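Long-range contacts in RNA-binding protein RMD9, mitochondrial (Saccharomyces cerevisiae S288C, PDB 7A9X), which binds a dodecameric RNA motif in the 3'-UTR of mitochondrial mRNAs and takes part in their processing or stability: residues W331-F337 / I370-Y375; F383-Q387 / I419-I423; L446-D450 / W491-K495. All coordinates share one frame; numbering follows the deposited sequence.

Contact 1. Residues W331-F337 / I370-Y375; sequences WKAQNDF and IFFENY
The indole of Trp-331 carries the methyl CG2 of Ile-370 on one face. This is a CH-pi contact, with CG2 3.6 Å from the centroid of the five-membered ring and 19° off its normal. Asn-335 OD1, from the same segment as the indole, lies over the opposite face, out toward the rim. Two polar groups of 370-375 sit at the ring edge. At one end Trp-331 NE1 donates a hydrogen bond of 3.3 Å to Glu-373 OE1. The N-H...O angle is 151°, a somewhat bent bond, and the oxygen is tilted from the ring plane. At the other end Asn-374 OD1 lies 3.3 Å from Trp-331 CH2, the amide turned steeply against the ring.

The second flat group is the Phe-337 ring. Tyr-375 presents its edge to one face of it, with centroids 5.7 Å apart. Phe-371 meets the same ring obliquely, its CD2 3.4 Å from Phe-337 CZ. The amide of Asn-374 lies beside Phe-337 CB, between the two aromatic groups of 331-337. Both, Trp-331 (chi1 -176°) and Phe-337, hold CG opposite the backbone N, which sends the rings toward helix 357-374.

The contact joins the end of helix 320-334 and the start of helix 337-351, assigned to PPR5, to the end of helix 357-374, assigned to PPR6. Lys-385 of helix 379-396 packs on Phe-337 and Phe-371. The chemistry is graded: buried Phe-337 and Phe-371 on one side, and at the exposed side a carboxylate whose single, rather long bond probably helps to set the turn of the indole.

Contact 2. Residues F383-Q387 / I419-I423; sequences FRKLQ and IIDFI
Phe-383 and Phe-422 reach toward each other from opposite directions and meet as a T-shaped pair. Phe-383 supplies the edge and Phe-422 the face. The planes stand at 80°, and the centroids are only 4.9 Å apart. Phe-383 CE1 sits over the centre of the other ring, 3.7 Å from Phe-422 CD2, and CZ comes down beside it. In both residues CG lies opposite the backbone N (chi1 175° in Phe-422), which carries each ring out toward the other helix.

Ile-419 comes in alongside. Its long branch runs past the Phe-383 side chain in the opposite direction, and its tip CD1 lies 3.7 Å from Phe-383 CD1. The same methyl is met nearly at a right angle by Leu-386, whose CD1 is 4.1 Å away. Gln-387 adds a looser contact, with CG 4.5 Å from Phe-422 CZ.

The two helix segments run almost parallel, with 11° between their directions and 12.9 Å between their axes. At that spacing the long side chains bridge the gap. The helices, 379-396 and 417-429, are assigned to successive repeats, PPR6 and PPR7. Helix 401-410 lies between them in sequence and packs through Met-407 on Leu-386 and Ile-423. Trp-414 covers Leu-386 and Ile-419. This is the side-by-side stacking of equivalent helices found in pentatricopeptide repeat solenoids.

A serine in place of Phe-422 would probably leave the edge of Phe-383 without its aromatic face and open a gap beside Gln-387. The contact rests on apolar side chains and one edge-to-face aromatic pair, which means it probably depends on close fit rather than on charge.

Contact 3. Residues L446-D450 / W491-K495; sequences LGSID and WSQSK
Trp-491 holds CG opposite its backbone N (chi1 177°), which carries the indole across to the loop 446-450. Asp-450 turns its CG beside its own backbone N (chi1 -59°), and its carboxylate then meets the N-H of that indole. Trp-491 NE1 donates to Asp-450 OD1 over 2.8 Å, with an N-H to acceptor angle of 164°. The oxygen lies close to the ring plane, yet the donor approaches it from above the carboxylate plane. The two planes are nearly perpendicular.

Lys-495, one turn further along the helix, bends at chi2 and comes to the carboxylate from the opposite direction. Its NZ makes a salt bridge to Asp-450 OD2, weak as a hydrogen bond at 3.3 Å. The carboxylate is therefore shared, one oxygen to the indole and the other to the ammonium group. Lys-495 CG also lies over the Trp-491 ring, toward its rim.

The loop follows helix 436-445 and precedes helix 454-470, so it is probably the turn between the two helices of the segment assigned to PPR8. The partner helix, 489-502, follows the last assigned repeat and packs against that turn.

Gly-447 comes closest by backbone, with its CA 5.2 Å from the CA of Trp-491. Its carbonyl O lies at the indole edge, 3.5 Å from Trp-491 CD1. Arg-540 makes a cation-pi contact with the Trp-491 ring and also donates a hydrogen bond to Leu-446 O. On the other side of the loop, Ile-449 turns from Trp-491 and packs on Arg-417 and Ile-420 of helix 417-429.

The three contacts come in series along the chain, each closing before the next opens. Contact 1 joins PPR5 to PPR6, contact 2 joins PPR6 to PPR7, and contact 3 joins the loop 446-450 of PPR8 to helix 489-502, beyond the last assigned repeat. The centres of contacts 1 and 2 are about 19 Å apart, and those of contacts 2 and 3 about 21 Å. Contacts 1 and 2 touch where Phe-371 CZ lies 3.6 Å from Leu-386 CG, on consecutive helices 357-374 and 379-396. Contacts 2 and 3 touch through Ile-420 and Ile-449. Contacts 1 and 3 do not touch. Side-chain packing thus runs from repeat to repeat through this part of the RNA-binding solenoid.

Contact 1. Residues W331-F337 / I370-Y375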
loop_
_atom_site.group_PDB
_atom_site.type_symbol
_atom_site.label_atom_id
_atom_site.label_comp_id
_atom_site.label_asym_id
_atom_site.label_seq_id
_atom_site.Cartn_x
_atom_site.Cartn_y
_atom_site.Cartn_z
ATOM N N TRP A 331 0.306 -2.707 20.225
ATOM C CA TRP A 331 1.052 -1.556 20.721
ATOM C C TRP A 331 0.119 -0.500 21.304
ATOM O O TRP A 331 0.416 0.088 22.351
ATOM C CB TRP A 331 1.906 -0.971 19.597
ATOM C CG TRP A 331 2.796 0.163 20.016
ATOM C CD1 TRP A 331 2.789 1.437 19.523
ATOM C CD2 TRP A 331 3.822 0.126 21.015
ATOM N NE1 TRP A 331 3.751 2.192 20.150
ATOM C CE2 TRP A 331 4.398 1.411 21.071
ATOM C CE3 TRP A 331 4.314 -0.872 21.863
ATOM C CZ2 TRP A 331 5.438 1.724 21.943
ATOM C CZ3 TRP A 331 5.346 -0.558 22.730
ATOM C CH2 TRP A 331 5.897 0.729 22.763
ATOM N N LYS A 332 -1.016 -0.251 20.648
ATOM C CA LYS A 332 -1.951 0.746 21.159
ATOM C C LYS A 332 -2.604 0.299 22.462
ATOM O O LYS A 332 -2.849 1.128 23.345
ATOM C CB LYS A 332 -3.021 1.053 20.111
ATOM C CG LYS A 332 -2.476 1.715 18.856
ATOM C CD LYS A 332 -3.498 1.702 17.734
ATOM C CE LYS A 332 -2.873 2.154 16.423
ATOM N NZ LYS A 332 -3.806 1.997 15.273
ATOM N N ALA A 333 -2.874 -0.996 22.610
ATOM C CA ALA A 333 -3.636 -1.473 23.756
ATOM C C ALA A 333 -2.768 -1.892 24.934
ATOM O O ALA A 333 -3.184 -1.723 26.088
ATOM C CB ALA A 333 -4.524 -2.647 23.342
ATOM N N GLN A 334 -1.577 -2.430 24.678
ATOM C CA GLN A 334 -0.760 -3.020 25.727
ATOM C C GLN A 334 0.540 -2.282 26.007
ATOM O O GLN A 334 1.076 -2.430 27.111
ATOM C CB GLN A 334 -0.426 -4.481 25.387
ATOM C CG GLN A 334 -1.640 -5.386 25.299
ATOM C CD GLN A 334 -1.263 -6.821 25.007
ATOM O OE1 GLN A 334 -0.115 -7.113 24.676
ATOM N NE2 GLN A 334 -2.225 -7.729 25.131
ATOM N N ASN A 335 1.063 -1.510 25.051
ATOM C CA ASN A 335 2.342 -0.813 25.209
ATOM C C ASN A 335 3.468 -1.793 25.539
ATOM O O ASN A 335 4.455 -1.439 26.187
ATOM C CB ASN A 335 2.239 0.287 26.273
ATOM C CG ASN A 335 3.400 1.257 26.231
ATOM O OD1 ASN A 335 3.566 2.003 25.267
ATOM N ND2 ASN A 335 4.205 1.260 27.288
ATOM N N ASP A 336 3.325 -3.036 25.091
ATOM C CA ASP A 336 4.253 -4.119 25.401
ATOM C C ASP A 336 5.089 -4.387 24.152
ATOM O O ASP A 336 4.631 -5.054 23.220
ATOM C CB ASP A 336 3.488 -5.362 25.853
ATOM C CG ASP A 336 4.401 -6.521 26.211
ATOM O OD1 ASP A 336 5.638 -6.350 26.182
ATOM O OD2 ASP A 336 3.874 -7.610 26.526
ATOM N N PHE A 337 6.322 -3.875 24.143
ATOM C CA PHE A 337 7.172 -4.051 22.972
ATOM C C PHE A 337 7.571 -5.509 22.786
ATOM O O PHE A 337 7.690 -5.982 21.649
ATOM C CB PHE A 337 8.420 -3.177 23.074
ATOM C CG PHE A 337 9.396 -3.410 21.961
ATOM C CD1 PHE A 337 9.167 -2.876 20.703
ATOM C CD2 PHE A 337 10.527 -4.184 22.163
ATOM C CE1 PHE A 337 10.054 -3.098 19.669
ATOM C CE2 PHE A 337 11.418 -4.412 21.135
ATOM C CZ PHE A 337 11.183 -3.867 19.885
ATOM N N ILE A 370 7.262 1.150 15.621
ATOM C CA ILE A 370 6.984 0.855 17.022
ATOM C C ILE A 370 8.280 0.799 17.825
ATOM O O ILE A 370 8.331 1.258 18.972
ATOM C CB ILE A 370 6.181 -0.454 17.131
ATOM C CG1 ILE A 370 4.842 -0.309 16.403
ATOM C CG2 ILE A 370 5.969 -0.839 18.588
ATOM C CD1 ILE A 370 4.092 -1.613 16.223
ATOM N N PHE A 371 9.349 0.254 17.236
ATOM C CA PHE A 371 10.622 0.153 17.948
ATOM C C PHE A 371 11.110 1.525 18.397
ATOM O O PHE A 371 11.360 1.756 19.586
ATOM C CB PHE A 371 11.678 -0.527 17.074
ATOM C CG PHE A 371 13.034 -0.618 17.727
ATOM C CD1 PHE A 371 13.962 0.407 17.596
ATOM C CD2 PHE A 371 13.376 -1.725 18.485
ATOM C CE1 PHE A 371 15.204 0.325 18.209
ATOM C CE2 PHE A 371 14.616 -1.814 19.097
ATOM C CZ PHE A 371 15.529 -0.790 18.960
ATOM N N PHE A 372 11.258 2.454 17.452
ATOM C CA PHE A 372 11.838 3.749 17.780
ATOM C C PHE A 372 10.873 4.665 18.521
ATOM O O PHE A 372 11.311 5.694 19.047
ATOM C CB PHE A 372 12.367 4.413 16.508
ATOM C CG PHE A 372 13.606 3.752 15.964
ATOM C CD1 PHE A 372 14.856 4.081 16.458
ATOM C CD2 PHE A 372 13.517 2.782 14.979
ATOM C CE1 PHE A 372 15.995 3.468 15.971
ATOM C CE2 PHE A 372 14.652 2.169 14.485
ATOM C CZ PHE A 372 15.894 2.513 14.983
ATOM N N GLU A 373 9.586 4.325 18.588
ATOM C CA GLU A 373 8.719 5.005 19.543
ATOM C C GLU A 373 8.977 4.501 20.956
ATOM O O GLU A 373 8.969 5.285 21.911
ATOM C CB GLU A 373 7.249 4.814 19.171
ATOM C CG GLU A 373 6.819 5.577 17.935
ATOM C CD GLU A 373 5.339 5.434 17.656
ATOM O OE1 GLU A 373 4.627 4.867 18.511
ATOM O OE2 GLU A 373 4.890 5.888 16.583
ATOM N N ASN A 374 9.225 3.198 21.098
ATOM C CA ASN A 374 9.508 2.627 22.409
ATOM C C ASN A 374 10.853 3.115 22.941
ATOM O O ASN A 374 10.960 3.529 24.101
ATOM C CB ASN A 374 9.474 1.100 22.321
ATOM C CG ASN A 374 9.631 0.435 23.672
ATOM O OD1 ASN A 374 8.719 0.464 24.495
ATOM N ND2 ASN A 374 10.786 -0.181 23.903
ATOM N N TYR A 375 11.889 3.086 22.104
ATOM C CA TYR A 375 13.230 3.510 22.502
ATOM C C TYR A 375 13.518 4.954 22.111
ATOM O O TYR A 375 14.655 5.304 21.785
ATOM C CB TYR A 375 14.272 2.567 21.910
ATOM C CG TYR A 375 14.251 1.189 22.531
ATOM C CD1 TYR A 375 14.781 0.971 23.801
ATOM C CD2 TYR A 375 13.695 0.109 21.856
ATOM C CE1 TYR A 375 14.762 -0.284 24.378
ATOM C CE2 TYR A 375 13.672 -1.151 22.424
ATOM C CZ TYR A 375 14.206 -1.341 23.686
ATOM O OH TYR A 375 14.186 -2.592 24.258
#

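Contact 2. Residues F383-Q387 / I419-I423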
loop_
_atom_site.group_PDB
_atom_site.type_symbol
_atom_site.label_atom_id
_atom_site.label_comp_id
_atom_site.label_asym_id
_atom_site.label_seq_id
_atom_site.Cartn_x
_atom_site.Cartn_y
_atom_site.Cartn_z
ATOM N N PHE A 383 20.225 0.333 20.974
ATOM C CA PHE A 383 21.268 -0.147 20.072
ATOM C C PHE A 383 21.604 -1.607 20.341
ATOM O O PHE A 383 21.855 -2.375 19.406
ATOM C CB PHE A 383 22.518 0.725 20.195
ATOM C CG PHE A 383 23.640 0.315 19.281
ATOM C CD1 PHE A 383 23.476 0.335 17.903
ATOM C CD2 PHE A 383 24.865 -0.076 19.799
ATOM C CE1 PHE A 383 24.510 -0.039 17.059
ATOM C CE2 PHE A 383 25.902 -0.447 18.961
ATOM C CZ PHE A 383 25.725 -0.430 17.590
ATOM N N ARG A 384 21.615 -2.010 21.614
ATOM C CA ARG A 384 21.805 -3.422 21.927
ATOM C C ARG A 384 20.634 -4.256 21.422
ATOM O O ARG A 384 20.826 -5.369 20.919
ATOM C CB ARG A 384 22.004 -3.604 23.434
ATOM C CG ARG A 384 21.797 -5.027 23.928
ATOM C CD ARG A 384 22.456 -5.267 25.283
ATOM N NE ARG A 384 22.332 -4.127 26.187
ATOM C CZ ARG A 384 21.260 -3.870 26.929
ATOM N NH1 ARG A 384 21.246 -2.809 27.724
ATOM N NH2 ARG A 384 20.202 -4.665 26.872
ATOM N N LYS A 385 19.412 -3.725 21.526
ATOM C CA LYS A 385 18.252 -4.455 21.022
ATOM C C LYS A 385 18.269 -4.548 19.502
ATOM O O LYS A 385 17.843 -5.565 18.942
ATOM C CB LYS A 385 16.961 -3.792 21.503
ATOM C CG LYS A 385 15.719 -4.662 21.361
ATOM C CD LYS A 385 15.744 -5.835 22.330
ATOM C CE LYS A 385 14.468 -6.662 22.236
ATOM N NZ LYS A 385 14.426 -7.749 23.256
ATOM N N LEU A 386 18.756 -3.507 18.819
ATOM C CA LEU A 386 18.873 -3.563 17.364
ATOM C C LEU A 386 19.824 -4.669 16.928
ATOM O O LEU A 386 19.557 -5.377 15.949
ATOM C CB LEU A 386 19.342 -2.215 16.816
ATOM C CG LEU A 386 18.315 -1.087 16.730
ATOM C CD1 LEU A 386 18.987 0.202 16.294
ATOM C CD2 LEU A 386 17.192 -1.457 15.774
ATOM N N GLN A 387 20.945 -4.829 17.638
ATOM C CA GLN A 387 21.892 -5.886 17.299
ATOM C C GLN A 387 21.253 -7.261 17.436
ATOM O O GLN A 387 21.495 -8.151 16.613
ATOM C CB GLN A 387 23.136 -5.780 18.180
ATOM C CG GLN A 387 23.963 -4.531 17.937
ATOM C CD GLN A 387 25.110 -4.397 18.919
ATOM O OE1 GLN A 387 25.081 -4.974 20.006
ATOM N NE2 GLN A 387 26.129 -3.635 18.537
ATOM N N ILE A 419 24.816 5.768 14.788
ATOM C CA ILE A 419 23.851 4.851 14.198
ATOM C C ILE A 419 23.795 5.010 12.683
ATOM O O ILE A 419 23.454 4.057 11.970
ATOM C CB ILE A 419 22.464 5.046 14.844
ATOM C CG1 ILE A 419 21.579 3.824 14.588
ATOM C CG2 ILE A 419 21.796 6.323 14.343
ATOM C CD1 ILE A 419 22.104 2.557 15.225
ATOM N N ILE A 420 24.144 6.189 12.166
ATOM C CA ILE A 420 24.182 6.386 10.721
ATOM C C ILE A 420 25.349 5.618 10.115
ATOM O O ILE A 420 25.194 4.897 9.121
ATOM C CB ILE A 420 24.261 7.888 10.388
ATOM C CG1 ILE A 420 23.108 8.640 11.053
ATOM C CG2 ILE A 420 24.251 8.108 8.882
ATOM C CD1 ILE A 420 23.147 10.140 10.824
ATOM N N ASP A 421 26.539 5.761 10.706
ATOM C CA ASP A 421 27.702 5.021 10.235
ATOM C C ASP A 421 27.557 3.524 10.472
ATOM O O ASP A 421 28.135 2.728 9.724
ATOM C CB ASP A 421 28.969 5.545 10.916
ATOM C CG ASP A 421 29.197 7.024 10.670
ATOM O OD1 ASP A 421 28.816 7.515 9.590
ATOM O OD2 ASP A 421 29.746 7.699 11.563
ATOM N N PHE A 422 26.797 3.126 11.494
ATOM C CA PHE A 422 26.575 1.708 11.745
ATOM C C PHE A 422 25.740 1.081 10.634
ATOM O O PHE A 422 26.078 0.007 10.123
ATOM C CB PHE A 422 25.910 1.521 13.109
ATOM C CG PHE A 422 25.532 0.098 13.419
ATOM C CD1 PHE A 422 26.493 -0.826 13.803
ATOM C CD2 PHE A 422 24.211 -0.312 13.336
ATOM C CE1 PHE A 422 26.144 -2.139 14.092
ATOM C CE2 PHE A 422 23.851 -1.619 13.625
ATOM C CZ PHE A 422 24.816 -2.536 14.002
ATOM N N ILE A 423 24.652 1.745 10.234
ATOM C CA ILE A 423 23.806 1.208 9.172
ATOM C C ILE A 423 24.534 1.247 7.836
ATOM O O ILE A 423 24.472 0.290 7.053
ATOM C CB ILE A 423 22.472 1.976 9.102
ATOM C CG1 ILE A 423 21.718 1.861 10.425
ATOM C CG2 ILE A 423 21.609 1.441 7.963
ATOM C CD1 ILE A 423 21.505 0.443 10.861
#

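Contact 3. Residues L446-D450 / W491-K495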
loop_
_atom_site.group_PDB
_atom_site.type_symbol
_atom_site.label_atom_id
_atom_site.label_comp_id
_atom_site.label_asym_id
_atom_site.label_seq_id
_atom_site.Cartn_x
_atom_site.Cartn_y
_atom_site.Cartn_z
ATOM N N LEU A 446 21.663 13.199 7.522
ATOM C CA LEU A 446 22.542 14.268 7.975
ATOM C C LEU A 446 21.770 15.456 8.534
ATOM O O LEU A 446 22.332 16.232 9.314
ATOM C CB LEU A 446 23.449 14.715 6.830
ATOM C CG LEU A 446 24.370 13.629 6.265
ATOM C CD1 LEU A 446 25.261 14.193 5.172
ATOM C CD2 LEU A 446 25.205 13.001 7.371
ATOM N N GLY A 447 20.505 15.615 8.159
ATOM C CA GLY A 447 19.666 16.660 8.700
ATOM C C GLY A 447 19.191 16.450 10.122
ATOM O O GLY A 447 18.570 17.350 10.693
ATOM N N SER A 448 19.460 15.286 10.718
ATOM C CA SER A 448 19.071 15.005 12.091
ATOM C C SER A 448 20.231 15.047 13.075
ATOM O O SER A 448 20.005 14.856 14.274
ATOM C CB SER A 448 18.390 13.631 12.183
ATOM O OG SER A 448 17.154 13.622 11.482
ATOM N N ILE A 449 21.454 15.281 12.609
ATOM C CA ILE A 449 22.616 15.344 13.484
ATOM C C ILE A 449 23.323 16.671 13.264
ATOM O O ILE A 449 23.226 17.287 12.197
ATOM C CB ILE A 449 23.590 14.169 13.245
ATOM C CG1 ILE A 449 24.109 14.192 11.804
ATOM C CG2 ILE A 449 22.921 12.842 13.579
ATOM C CD1 ILE A 449 25.202 13.180 11.533
ATOM N N ASP A 450 24.036 17.116 14.296
ATOM C CA ASP A 450 24.872 18.300 14.183
ATOM C C ASP A 450 26.322 17.969 13.868
ATOM O O ASP A 450 27.027 18.811 13.301
ATOM C CB ASP A 450 24.805 19.121 15.475
ATOM C CG ASP A 450 23.397 19.566 15.805
ATOM O OD1 ASP A 450 22.487 19.284 14.997
ATOM O OD2 ASP A 450 23.199 20.191 16.867
ATOM N N TRP A 491 17.308 21.426 8.721
ATOM C CA TRP A 491 18.208 21.487 9.869
ATOM C C TRP A 491 18.453 22.928 10.299
ATOM O O TRP A 491 18.439 23.233 11.497
ATOM C CB TRP A 491 19.527 20.786 9.537
ATOM C CG TRP A 491 20.555 20.850 10.637
ATOM C CD1 TRP A 491 20.749 19.936 11.636
ATOM C CD2 TRP A 491 21.528 21.879 10.840
ATOM N NE1 TRP A 491 21.782 20.337 12.449
ATOM C CE2 TRP A 491 22.276 21.527 11.982
ATOM C CE3 TRP A 491 21.838 23.067 10.171
ATOM C CZ2 TRP A 491 23.316 22.320 12.467
ATOM C CZ3 TRP A 491 22.869 23.851 10.652
ATOM C CH2 TRP A 491 23.596 23.475 11.789
ATOM N N SER A 492 18.671 23.830 9.338
ATOM C CA SER A 492 18.891 25.232 9.676
ATOM C C SER A 492 17.642 25.852 10.289
ATOM O O SER A 492 17.724 26.552 11.304
ATOM C CB SER A 492 19.325 26.012 8.436
ATOM O OG SER A 492 20.473 25.430 7.839
ATOM N N GLN A 493 16.475 25.612 9.684
ATOM C CA GLN A 493 15.231 26.087 10.277
ATOM C C GLN A 493 15.020 25.501 11.668
ATOM O O GLN A 493 14.521 26.193 12.563
ATOM C CB GLN A 493 14.048 25.743 9.369
ATOM C CG GLN A 493 12.700 26.259 9.863
ATOM C CD GLN A 493 12.581 27.771 9.778
ATOM O OE1 GLN A 493 12.897 28.372 8.752
ATOM N NE2 GLN A 493 12.124 28.394 10.860
ATOM N N SER A 494 15.403 24.238 11.870
ATOM C CA SER A 494 15.244 23.615 13.181
ATOM C C SER A 494 16.095 24.318 14.232
ATOM O O SER A 494 15.602 24.663 15.313
ATOM C CB SER A 494 15.601 22.131 13.106
ATOM O OG SER A 494 15.627 21.555 14.401
ATOM N N LYS A 495 17.377 24.543 13.935
ATOM C CA LYS A 495 18.246 25.194 14.910
ATOM C C LYS A 495 17.870 26.656 15.107
ATOM O O LYS A 495 18.058 27.200 16.202
ATOM C CB LYS A 495 19.708 25.065 14.485
ATOM C CG LYS A 495 20.218 23.633 14.481
ATOM C CD LYS A 495 19.995 22.968 15.831
ATOM C CE LYS A 495 20.271 21.474 15.763
ATOM N NZ LYS A 495 19.983 20.795 17.057
#